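Local coordinates for citrate lyase subunit beta-like protein (Mycobacterium tuberculosis H37Rv, PDB 6ARB) that probably acts as a magnesium-dependent lyase of the HpcH/HpaI aldolase family and may play a role in fatty acid biosynthesis, at residues 68-73 / 93-98. Numbering follows the deposited sequence. Where two conformers were deposited one is given.
Sequences RTVVRI and YTTVML. With COA (coenzyme A), chain F.
Three backbone hydrogen bonds pair the parallel strands 69-72 and 95-98: Val71 N gives to Thr95 O (3.2 Å, 163° at the hydrogen), Met97 N to Val71 O (2.8 Å), and Ile73 N to Met97 O (3.0 Å). Val71 O also lies 3.2 Å from Val96 CA, a CA-H...O contact. At the N-terminal end a water donates to Thr69 O and accepts from Thr94 N, joining the strand to the loop before its neighbour. On one sheet face the side chains of Arg72 and Met97 cross at a slant, Arg72 CD 3.7 Å from Met97 SD. The extended start of Arg72 (chi1 -176°) carries CG and CD past Met97, and the bend at chi3 (77°) then turns the guanidinium away from it, to Asp42, in a salt bridge through NE, and pyruvate, through NH1. Coenzyme A C2P lies 3.2 Å from Arg72 NH2. Val71 CG2 and Thr69 CG2 approach the Tyr93 ring, at CD2 (3.7 Å) and CE1 (3.8 Å) respectively, and Ile73 CG2 meets Val96 CG1. Helix 79-88 connects the strands in a beta-alpha-beta crossover of the TIM barrel. The hydrogen-bonded pairing sets the Arg72 backbone, and Met97 and the Asp42 salt bridge probably help to orient its substrate-binding guanidinium beside magnesium.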
ATOM      1  N   ARG A  68       1.785  -6.573 -33.122  1.00 22.95           N
ATOM      2  CA  ARG A  68       0.579  -6.603 -32.285  1.00 20.00           C
ATOM      3  C   ARG A  68       0.448  -7.927 -31.518  1.00 20.95           C
ATOM      4  O   ARG A  68      -0.659  -8.360 -31.165  1.00 19.07           O
ATOM      5  CB  ARG A  68      -0.674  -6.377 -33.144  1.00 22.44           C
ATOM      6  CG  ARG A  68      -0.761  -4.998 -33.782  1.00 37.35           C
ATOM      7  CD  ARG A  68      -1.118  -3.918 -32.759  1.00 52.53           C
ATOM      8  NE  ARG A  68      -1.242  -2.600 -33.380  1.00 64.03           N
ATOM      9  CZ  ARG A  68      -0.366  -1.609 -33.226  1.00 70.92           C
ATOM     10  NH1 ARG A  68       0.704  -1.774 -32.456  1.00 70.73           N
ATOM     11  NH2 ARG A  68      -0.565  -0.448 -33.837  1.00 74.00           N
ATOM     12  N   THR A  69       1.584  -8.556 -31.249  1.00 24.11           N
ATOM     13  CA  THR A  69       1.599  -9.842 -30.574  1.00 22.86           C
ATOM     14  C   THR A  69       2.735  -9.861 -29.569  1.00 22.19           C
ATOM     15  O   THR A  69       3.831  -9.402 -29.868  1.00 19.60           O
ATOM     16  CB  THR A  69       1.798 -10.998 -31.588  1.00 28.93           C
ATOM     17  OG1 THR A  69       0.890 -10.833 -32.685  1.00 29.11           O
ATOM     18  CG2 THR A  69       1.558 -12.346 -30.937  1.00 22.35           C
ATOM     19  N   VAL A  70       2.446 -10.367 -28.373  1.00 23.75           N
ATOM     20  CA  VAL A  70       3.435 -10.554 -27.315  1.00 20.01           C
ATOM     21  C   VAL A  70       3.459 -12.047 -27.025  1.00 18.87           C
ATOM     22  O   VAL A  70       2.455 -12.718 -27.222  1.00 21.05           O
ATOM     23  CB  VAL A  70       3.031  -9.780 -26.040  1.00 14.56           C
ATOM     24  CG1 VAL A  70       3.969 -10.112 -24.872  1.00 21.89           C
ATOM     25  CG2 VAL A  70       2.998  -8.287 -26.323  1.00 18.19           C
ATOM     26  N   VAL A  71       4.596 -12.586 -26.597  1.00 15.02           N
ATOM     27  CA  VAL A  71       4.638 -13.994 -26.208  1.00 13.16           C
ATOM     28  C   VAL A  71       4.960 -14.140 -24.720  1.00 18.64           C
ATOM     29  O   VAL A  71       6.024 -13.712 -24.269  1.00 18.02           O
ATOM     30  CB  VAL A  71       5.694 -14.779 -27.026  1.00 18.24           C
ATOM     31  CG1 VAL A  71       5.808 -16.217 -26.518  1.00 19.12           C
ATOM     32  CG2 VAL A  71       5.350 -14.752 -28.505  1.00 19.02           C
ATOM     33  N   ARG A  72       4.059 -14.741 -23.946  1.00 13.86           N
ATOM     34  CA  ARG A  72       4.407 -15.004 -22.551  1.00 20.26           C
ATOM     35  C   ARG A  72       5.230 -16.282 -22.453  1.00 21.29           C
ATOM     36  O   ARG A  72       4.739 -17.377 -22.732  1.00 18.17           O
ATOM     37  CB  ARG A  72       3.183 -15.083 -21.628  1.00 12.11           C
ATOM     38  CG  ARG A  72       3.596 -15.272 -20.164  1.00 18.84           C
ATOM     39  CD  ARG A  72       2.456 -15.080 -19.192  1.00 17.76           C
ATOM     40  NE  ARG A  72       1.559 -16.231 -19.163  1.00 16.91           N
ATOM     41  CZ  ARG A  72       0.628 -16.428 -18.237  1.00 21.48           C
ATOM     42  NH1 ARG A  72       0.467 -15.541 -17.266  1.00 19.66           N
ATOM     43  NH2 ARG A  72      -0.152 -17.507 -18.291  1.00 18.64           N
ATOM     44  N   ILE A  73       6.490 -16.135 -22.063  1.00 16.55           N
ATOM     45  CA  ILE A  73       7.388 -17.271 -21.949  1.00 18.60           C
ATOM     46  C   ILE A  73       7.315 -17.807 -20.529  1.00 18.88           C
ATOM     47  O   ILE A  73       6.499 -17.345 -19.738  1.00 20.08           O
ATOM     48  CB  ILE A  73       8.821 -16.862 -22.298  1.00 17.31           C
ATOM     49  CG1 ILE A  73       9.275 -15.688 -21.418  1.00 14.11           C
ATOM     50  CG2 ILE A  73       8.903 -16.510 -23.786  1.00 17.32           C
ATOM     51  CD1 ILE A  73      10.749 -15.317 -21.619  1.00 18.93           C
ATOM     52  N   TYR A  93       8.937 -12.583 -33.376  1.00 24.06           N
ATOM     53  CA  TYR A  93       8.439 -11.926 -32.162  1.00 23.39           C
ATOM     54  C   TYR A  93       9.550 -11.225 -31.377  1.00 21.33           C
ATOM     55  O   TYR A  93      10.606 -11.807 -31.123  1.00 30.10           O
ATOM     56  CB  TYR A  93       7.683 -12.916 -31.273  1.00 19.30           C
ATOM     57  CG  TYR A  93       6.488 -13.502 -31.972  1.00 18.04           C
ATOM     58  CD1 TYR A  93       5.554 -12.676 -32.596  1.00 22.83           C
ATOM     59  CD2 TYR A  93       6.301 -14.878 -32.039  1.00 22.17           C
ATOM     60  CE1 TYR A  93       4.449 -13.222 -33.272  1.00 25.95           C
ATOM     61  CE2 TYR A  93       5.202 -15.427 -32.695  1.00 26.17           C
ATOM     62  CZ  TYR A  93       4.285 -14.594 -33.316  1.00 27.06           C
ATOM     63  OH  TYR A  93       3.197 -15.140 -33.970  1.00 20.57           O
ATOM     64  N   THR A  94       9.307  -9.975 -30.992  1.00 20.62           N
ATOM     65  CA  THR A  94      10.347  -9.173 -30.337  1.00 24.00           C
ATOM     66  C   THR A  94       9.994  -8.730 -28.917  1.00 23.17           C
ATOM     67  O   THR A  94      10.851  -8.225 -28.194  1.00 21.16           O
ATOM     68  CB  THR A  94      10.685  -7.913 -31.147  1.00 25.90           C
ATOM     69  OG1 THR A  94       9.506  -7.118 -31.304  1.00 34.65           O
ATOM     70  CG2 THR A  94      11.237  -8.286 -32.522  1.00 31.81           C
ATOM     71  N   THR A  95       8.734  -8.897 -28.530  1.00 17.95           N
ATOM     72  CA  THR A  95       8.315  -8.581 -27.166  1.00 17.87           C
ATOM     73  C   THR A  95       7.846  -9.858 -26.465  1.00 20.25           C
ATOM     74  O   THR A  95       7.076 -10.644 -27.032  1.00 19.01           O
ATOM     75  CB  THR A  95       7.197  -7.507 -27.142  1.00 20.88           C
ATOM     76  OG1 THR A  95       7.647  -6.343 -27.846  1.00 23.17           O
ATOM     77  CG2 THR A  95       6.864  -7.110 -25.709  1.00 12.42           C
ATOM     78  N   VAL A  96       8.342 -10.072 -25.250  1.00 17.05           N
ATOM     79  CA  VAL A  96       7.928 -11.197 -24.421  1.00 16.53           C
ATOM     80  C   VAL A  96       7.384 -10.735 -23.081  1.00 16.56           C
ATOM     81  O   VAL A  96       7.755  -9.671 -22.565  1.00 18.40           O
ATOM     82  CB  VAL A  96       9.086 -12.180 -24.133  1.00 15.91           C
ATOM     83  CG1 VAL A  96       9.487 -12.951 -25.400  1.00 19.98           C
ATOM     84  CG2 VAL A  96      10.268 -11.450 -23.509  1.00 19.15           C
ATOM     85  N   MET A  97       6.520 -11.561 -22.501  1.00 14.39           N
ATOM     86  CA  MET A  97       6.035 -11.326 -21.150  1.00 13.79           C
ATOM     87  C   MET A  97       6.674 -12.343 -20.226  1.00 14.46           C
ATOM     88  O   MET A  97       6.637 -13.545 -20.497  1.00 17.42           O
ATOM     89  CB  MET A  97       4.511 -11.453 -21.089  1.00 13.60           C
ATOM     90  CG  MET A  97       3.968 -11.297 -19.670  1.00 15.31           C
ATOM     91  SD  MET A  97       2.169 -11.369 -19.618  1.00 18.00           S
ATOM     92  CE  MET A  97       1.758  -9.804 -20.376  1.00 14.05           C
ATOM     93  N   LEU A  98       7.275 -11.854 -19.146  1.00 14.76           N
ATOM     94  CA  LEU A  98       8.025 -12.685 -18.216  1.00 13.64           C
ATOM     95  C   LEU A  98       7.188 -12.923 -16.968  1.00 12.05           C
ATOM     96  O   LEU A  98       6.956 -12.000 -16.187  1.00 17.05           O
ATOM     97  CB  LEU A  98       9.337 -11.989 -17.826  1.00  9.87           C
ATOM     98  CG  LEU A  98      10.104 -12.633 -16.678  1.00 14.09           C
ATOM     99  CD1 LEU A  98      10.565 -14.026 -17.068  1.00 16.86           C
ATOM    100  CD2 LEU A  98      11.292 -11.754 -16.270  1.00 19.50           C
TER
HETATM  101  N1A COA F 303      -8.536 -16.759 -27.691  0.86 27.54           N
HETATM  102  C2A COA F 303      -9.146 -16.891 -28.885  0.86 22.84           C
HETATM  103  N3A COA F 303     -10.406 -17.339 -28.984  0.86 32.67           N
HETATM  104  C4A COA F 303     -11.109 -17.684 -27.883  0.86 28.54           C
HETATM  105  C5A COA F 303     -10.515 -17.566 -26.626  0.86 31.08           C
HETATM  106  C6A COA F 303      -9.199 -17.087 -26.566  0.86 26.12           C
HETATM  107  N6A COA F 303      -8.545 -16.946 -25.235  0.86 16.47           N
HETATM  108  N7A COA F 303     -11.421 -17.970 -25.703  0.86 31.27           N
HETATM  109  C8A COA F 303     -12.545 -18.334 -26.360  0.86 30.20           C
HETATM  110  N9A COA F 303     -12.357 -18.170 -27.679  0.86 28.51           N
HETATM  111  C1B COA F 303     -13.328 -18.426 -28.715  0.86 29.19           C
HETATM  112  C2B COA F 303     -13.663 -19.827 -28.900  0.86 34.71           C
HETATM  113  O2B COA F 303     -12.813 -20.369 -29.848  0.86 30.54           O
HETATM  114  C3B COA F 303     -14.984 -19.752 -29.453  0.86 38.40           C
HETATM  115  O3B COA F 303     -14.844 -19.382 -30.775  0.86 50.32           O
HETATM  116  P3B COA F 303     -15.961 -19.734 -31.790  0.86 52.04           P
HETATM  117  O7A COA F 303     -17.070 -20.458 -31.064  0.86 47.89           O
HETATM  118  O8A COA F 303     -15.366 -20.622 -32.848  0.86 37.52           O
HETATM  119  O9A COA F 303     -16.490 -18.457 -32.414  0.86 56.01           O
HETATM  120  C4B COA F 303     -15.608 -18.658 -28.725  0.86 33.75           C
HETATM  121  O4B COA F 303     -14.514 -17.787 -28.379  0.86 28.37           O
HETATM  122  C5B COA F 303     -16.275 -19.130 -27.525  0.86 36.82           C
HETATM  123  O5B COA F 303     -15.640 -20.107 -26.808  0.86 37.75           O
HETATM  124  P1A COA F 303     -16.003 -20.483 -25.349  0.86 36.62           P
HETATM  125  O1A COA F 303     -16.895 -21.687 -25.384  0.86 43.17           O
HETATM  126  O2A COA F 303     -16.723 -19.345 -24.682  0.86 32.86           O
HETATM  127  O3A COA F 303     -14.665 -20.792 -24.608  0.86 40.40           O
HETATM  128  P2A COA F 303     -14.101 -22.246 -24.369  0.86 41.61           P
HETATM  129  O4A COA F 303     -15.105 -23.073 -23.598  0.86 53.78           O
HETATM  130  O5A COA F 303     -13.771 -22.916 -25.670  0.86 36.59           O
HETATM  131  O6A COA F 303     -12.797 -22.167 -23.523  0.86 40.52           O
HETATM  132  CBP COA F 303     -11.144 -20.949 -22.178  0.86 26.26           C
HETATM  133  CCP COA F 303     -12.600 -21.136 -22.627  0.86 24.81           C
HETATM  134  CDP COA F 303     -10.412 -22.288 -22.208  0.86 28.46           C
HETATM  135  CEP COA F 303     -11.066 -20.368 -20.790  0.86 30.62           C
HETATM  136  CAP COA F 303     -10.506 -19.959 -23.178  0.86 28.66           C
HETATM  137  OAP COA F 303     -11.195 -18.767 -23.074  0.86 30.64           O
HETATM  138  C9P COA F 303      -9.050 -19.629 -22.909  0.86 25.23           C
HETATM  139  O9P COA F 303      -8.149 -20.307 -23.380  0.86 26.22           O
HETATM  140  N8P COA F 303      -8.775 -18.505 -22.072  0.86 20.80           N
HETATM  141  C7P COA F 303      -7.392 -18.108 -21.765  0.86 21.74           C
HETATM  142  C6P COA F 303      -6.696 -18.824 -20.642  0.86 17.89           C
HETATM  143  C5P COA F 303      -5.278 -18.386 -20.437  0.86 30.70           C
HETATM  144  O5P COA F 303      -4.629 -18.004 -21.406  0.86 37.51           O
HETATM  145  N4P COA F 303      -4.715 -18.424 -19.109  0.86 36.99           N
HETATM  146  C3P COA F 303      -3.371 -17.996 -18.924  0.86 37.12           C
HETATM  147  C2P COA F 303      -3.228 -16.544 -18.521  0.86 38.08           C
HETATM  148  S1P COA F 303      -4.461 -15.934 -17.379  0.86 43.39           S
HETATM  149  O   HOH W   1       6.420  -9.451 -31.029  1.00 27.65           O